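PDB 6NPS: AxyAgu115A from Amphibacillus xylanus NBRC 15112, which probably acts as a family GH115 alpha-glucuronidase, hydrolysing glucuronic acid side groups from xylan-type hemicelluloses such as arabinoglucuronoxylan. Local coordinates for residues A[554-559]-A[566-571]. The protein carries 3 engineered substitutions. Residues are numbered along the deposited sequence; the frame is centred on the assembly and turned at random.
Sequences ELYQEV and AYFALV
Tyr556, Tyr567 and Phe568 all swing CG to the side opposite the backbone N, and in Tyr567 (chi1 175°) this carries the ring across to helix 537-558, where it meets Leu555, Tyr556 and Val559. This is the turn end of an antiparallel helical hairpin: helix 564-596 starts soon after helix 537-558 stops, and the two short segments run at 155° with their axes 10.5 Å apart. The phenol lies against the backbone of the first helix, with Tyr567 CE2 3.5 Å from Tyr556 N and Leu555 O over one ring face, toward its rim. The Leu555 side chain crosses that of Tyr567 at about a right angle, its CB 3.5 Å from Tyr567 CZ. The Tyr567 hydroxyl hydrogen-bonds to the carbonyl of Ala552, about one turn before Leu555 in helix 537-558. A leucine in place of Tyr567 would probably leave that carbonyl without this partner and open a gap beside Leu555. Leu509 of helix 500-519 also touches Tyr567. Tyr556 and Phe568 point the same way, side by side, toward helix 601-629, where Glu622 hydrogen-bonds to the Tyr556 hydroxyl; their ring edges meet at Tyr556 CE2 and Phe568 CD1, 4.1 Å apart. Val559, just past the helix end, brings its CG2 to 4.1 Å from Tyr567 CB.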
loop_
_atom_site.group_PDB
_atom_site.type_symbol
_atom_site.label_atom_id
_atom_site.label_comp_id
_atom_site.label_asym_id
_atom_site.label_seq_id
_atom_site.Cartn_x
_atom_site.Cartn_y
_atom_site.Cartn_z
ATOM N N GLU A 554 8.455 29.012 23.598
ATOM C CA GLU A 554 9.166 29.956 24.453
ATOM C C GLU A 554 8.447 31.293 24.469
ATOM O O GLU A 554 8.212 31.878 25.537
ATOM C CB GLU A 554 10.602 30.157 23.966
ATOM C CG GLU A 554 11.508 28.968 24.083
ATOM C CD GLU A 554 12.875 29.230 23.440
ATOM O OE1 GLU A 554 13.302 30.408 23.392
ATOM O OE2 GLU A 554 13.515 28.255 22.980
ATOM N N LEU A 555 8.091 31.808 23.282
ATOM C CA LEU A 555 7.457 33.129 23.255
ATOM C C LEU A 555 6.037 33.091 23.809
ATOM O O LEU A 555 5.562 34.089 24.359
ATOM C CB LEU A 555 7.467 33.697 21.828
ATOM C CG LEU A 555 8.868 33.838 21.221
ATOM C CD1 LEU A 555 8.791 34.314 19.791
ATOM C CD2 LEU A 555 9.714 34.800 22.047
ATOM N N TYR A 556 5.333 31.969 23.635
ATOM C CA TYR A 556 4.011 31.776 24.243
ATOM C C TYR A 556 4.071 32.002 25.750
ATOM O O TYR A 556 3.191 32.649 26.326
ATOM C CB TYR A 556 3.539 30.343 23.905
ATOM C CG TYR A 556 2.161 29.916 24.350
ATOM C CD1 TYR A 556 1.951 29.425 25.630
ATOM C CD2 TYR A 556 1.082 29.921 23.466
ATOM C CE1 TYR A 556 0.699 28.994 26.035
ATOM C CE2 TYR A 556 -0.192 29.496 23.862
ATOM C CZ TYR A 556 -0.375 29.046 25.140
ATOM O OH TYR A 556 -1.618 28.625 25.557
ATOM N N GLN A 557 5.126 31.501 26.396
ATOM C CA GLN A 557 5.261 31.691 27.829
ATOM C C GLN A 557 5.838 33.051 28.193
ATOM O O GLN A 557 5.597 33.545 29.301
ATOM C CB GLN A 557 6.102 30.634 28.479
ATOM C CG GLN A 557 5.546 30.536 29.879
ATOM C CD GLN A 557 6.362 29.685 30.802
ATOM O OE1 GLN A 557 7.349 30.144 31.386
ATOM N NE2 GLN A 557 5.997 28.412 30.904
ATOM N N GLU A 558 6.626 33.667 27.308
ATOM C CA GLU A 558 7.246 34.961 27.657
ATOM C C GLU A 558 6.350 36.169 27.381
ATOM O O GLU A 558 6.436 37.166 28.102
ATOM C CB GLU A 558 8.578 35.121 26.922
ATOM C CG GLU A 558 9.645 34.190 27.495
ATOM C CD GLU A 558 10.748 33.862 26.499
ATOM O OE1 GLU A 558 11.496 32.886 26.747
ATOM O OE2 GLU A 558 10.875 34.585 25.483
ATOM N N VAL A 559 5.483 36.118 26.367
ATOM C CA VAL A 559 4.663 37.295 26.053
ATOM C C VAL A 559 3.793 37.673 27.246
ATOM O O VAL A 559 3.277 36.811 27.961
ATOM C CB VAL A 559 3.820 37.053 24.788
ATOM C CG1 VAL A 559 2.775 35.954 25.015
ATOM C CG2 VAL A 559 3.156 38.385 24.296
ATOM N N ALA A 566 -2.539 38.964 20.405
ATOM C CA ALA A 566 -1.859 39.277 19.149
ATOM C C ALA A 566 -0.761 38.276 18.831
ATOM O O ALA A 566 -0.641 37.830 17.692
ATOM C CB ALA A 566 -1.296 40.708 19.205
ATOM N N TYR A 567 0.068 37.913 19.812
ATOM C CA TYR A 567 1.041 36.851 19.578
ATOM C C TYR A 567 0.348 35.572 19.089
ATOM O O TYR A 567 0.743 34.967 18.080
ATOM C CB TYR A 567 1.863 36.579 20.852
ATOM C CG TYR A 567 2.775 35.399 20.630
ATOM C CD1 TYR A 567 3.838 35.480 19.733
ATOM C CD2 TYR A 567 2.550 34.196 21.272
ATOM C CE1 TYR A 567 4.641 34.399 19.479
ATOM C CE2 TYR A 567 3.348 33.111 21.021
ATOM C CZ TYR A 567 4.395 33.230 20.139
ATOM O OH TYR A 567 5.181 32.139 19.896
ATOM N N PHE A 568 -0.714 35.168 19.770
ATOM C CA PHE A 568 -1.387 33.919 19.423
ATOM C C PHE A 568 -1.992 33.974 18.018
ATOM O O PHE A 568 -1.805 33.062 17.208
ATOM C CB PHE A 568 -2.491 33.625 20.451
ATOM C CG PHE A 568 -3.078 32.254 20.294
ATOM C CD1 PHE A 568 -2.590 31.191 21.046
ATOM C CD2 PHE A 568 -4.086 32.008 19.375
ATOM C CE1 PHE A 568 -3.108 29.907 20.885
ATOM C CE2 PHE A 568 -4.590 30.728 19.196
ATOM C CZ PHE A 568 -4.102 29.678 19.965
ATOM N N ALA A 569 -2.758 35.027 17.720
ATOM C CA ALA A 569 -3.449 35.076 16.438
ATOM C C ALA A 569 -2.499 35.322 15.269
ATOM O O ALA A 569 -2.726 34.795 14.177
ATOM C CB ALA A 569 -4.527 36.158 16.473
ATOM N N LEU A 570 -1.413 36.068 15.478
ATOM C CA LEU A 570 -0.531 36.423 14.376
ATOM C C LEU A 570 0.639 35.459 14.205
ATOM O O LEU A 570 1.185 35.358 13.096
ATOM C CB LEU A 570 0.018 37.854 14.576
ATOM C CG LEU A 570 -1.029 39.000 14.493
ATOM C CD1 LEU A 570 -0.431 40.392 14.740
ATOM C CD2 LEU A 570 -1.798 39.003 13.158
ATOM N N VAL A 571 1.113 34.825 15.280
ATOM C CA VAL A 571 2.351 34.055 15.159
ATOM C C VAL A 571 2.117 32.612 15.621
ATOM O O VAL A 571 2.375 31.654 14.887
ATOM C CB VAL A 571 3.478 34.726 15.963
ATOM C CG1 VAL A 571 4.759 33.897 15.854
ATOM C CG2 VAL A 571 3.681 36.159 15.465
#